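Local atomic coordinates of BH2092 protein (Bacillus halodurans, PDB entry 3NHV), a protein that is of unknown function but carries a rhodanese-like domain, a fold that in its relatives often handles sulfur transfer. Residues Tyr16-Asp19 with Ile20-Ser24. Sequence-based numbering, arbitrary orientation.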
# COMPACT_ATOMS: atom_id res chain seq x y z
N TYR B 16 0.02 -8.00 -11.71
CA TYR B 16 0.62 -8.73 -10.58
C TYR B 16 -0.22 -8.64 -9.32
O TYR B 16 0.22 -9.06 -8.25
CB TYR B 16 2.03 -8.19 -10.28
CG TYR B 16 3.04 -8.45 -11.38
CD1 TYR B 16 3.35 -9.75 -11.78
CD2 TYR B 16 3.66 -7.39 -12.05
CE1 TYR B 16 4.25 -10.00 -12.81
CE2 TYR B 16 4.57 -7.63 -13.08
CZ TYR B 16 4.85 -8.94 -13.46
OH TYR B 16 5.73 -9.19 -14.49
N GLU B 17 -1.43 -8.11 -9.43
CA GLU B 17 -2.26 -7.97 -8.24
C GLU B 17 -3.76 -7.97 -8.50
O GLU B 17 -4.23 -8.00 -9.64
CB GLU B 17 -1.87 -6.70 -7.47
CG GLU B 17 -1.93 -5.42 -8.30
CD GLU B 17 -1.41 -4.18 -7.56
OE1 GLU B 17 -0.27 -4.22 -7.04
OE2 GLU B 17 -2.15 -3.17 -7.52
N THR B 18 -4.52 -7.96 -7.41
CA THR B 18 -5.96 -7.93 -7.47
C THR B 18 -6.42 -7.33 -6.16
O THR B 18 -5.72 -7.43 -5.15
CB THR B 18 -6.54 -9.34 -7.64
OG1 THR B 18 -7.97 -9.28 -7.54
CG2 THR B 18 -6.01 -10.27 -6.57
N ASP B 19 -7.59 -6.70 -6.17
CA ASP B 19 -8.09 -6.07 -4.97
C ASP B 19 -9.31 -6.77 -4.39
O ASP B 19 -9.88 -7.66 -5.01
CB ASP B 19 -8.38 -4.58 -5.22
CG ASP B 19 -9.56 -4.33 -6.16
OD1 ASP B 19 -10.23 -5.30 -6.59
OD2 ASP B 19 -9.81 -3.14 -6.47
N ILE B 20 -9.70 -6.35 -3.19
CA ILE B 20 -10.84 -6.91 -2.49
C ILE B 20 -12.07 -7.00 -3.39
O ILE B 20 -12.71 -8.04 -3.48
CB ILE B 20 -11.17 -6.09 -1.24
CG1 ILE B 20 -9.93 -6.01 -0.35
CG2 ILE B 20 -12.31 -6.72 -0.48
CD1 ILE B 20 -9.43 -7.36 0.11
N ALA B 21 -12.39 -5.89 -4.05
CA ALA B 21 -13.54 -5.84 -4.93
C ALA B 21 -13.50 -6.95 -5.97
O ALA B 21 -14.44 -7.73 -6.09
CB ALA B 21 -13.60 -4.48 -5.63
N ASP B 22 -12.41 -7.03 -6.72
CA ASP B 22 -12.30 -8.05 -7.74
C ASP B 22 -12.40 -9.48 -7.20
O ASP B 22 -13.00 -10.34 -7.85
CB ASP B 22 -10.99 -7.88 -8.52
CG ASP B 22 -10.93 -6.57 -9.27
OD1 ASP B 22 -11.91 -6.23 -9.96
OD2 ASP B 22 -9.89 -5.87 -9.17
N LEU B 23 -11.81 -9.72 -6.03
CA LEU B 23 -11.85 -11.05 -5.44
C LEU B 23 -13.27 -11.39 -5.01
O LEU B 23 -13.73 -12.51 -5.22
CB LEU B 23 -10.93 -11.11 -4.22
CG LEU B 23 -10.23 -12.44 -3.87
CD1 LEU B 23 -9.95 -12.46 -2.37
CD2 LEU B 23 -11.07 -13.62 -4.25
N SER B 24 -13.97 -10.41 -4.43
CA SER B 24 -15.34 -10.62 -3.98
C SER B 24 -16.25 -11.00 -5.13
O SER B 24 -17.17 -11.80 -4.99
CB SER B 24 -15.89 -9.36 -3.30
OG SER B 24 -16.18 -8.34 -4.25
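Asp19 caps the N-terminus of helix 20-28: its OD1 accepts from Asp22 N at 2.8 Å, in a nearly straight bond (170° at the hydrogen) that meets OD1 close to the C-O axis. The side chain gets there because CG sits between the backbone N and the carbonyl carbon (chi1 68°), which folds the carboxylate over the first turn. The main-chain carbonyl of the same residue closes that turn, Asp19 O taking Leu23 N at 3.0 Å. The Asp22 side chain sets out toward the strand and crosses that of Asp19 at a slant, the carboxylate planes 26° apart; Asp22 OD2 comes within 2.7 Å of Asp19 OD1. Alongside, Thr18 and Asp22 run past one another in opposite directions, Thr18 OG1 lying 3.5 Å from Asp22 CB. The methyl CB of Ala21 rests 3.6 Å from Asp19 OD1. The chain turns through roughly a right angle from strand 17-19, an outermost strand of the parallel sheet within this chain and paired with strand 100-105, into the helix. Both acids also reach a second subunit, where Asp19 OD2 accepts from Asn85 N and Asp22 OD2 makes a salt bridge with Lys89. The capped helix start is therefore also part of a subunit interface, and the lysine's charge, together with the helix N-terminus, probably offsets the closeness of the two carboxylates.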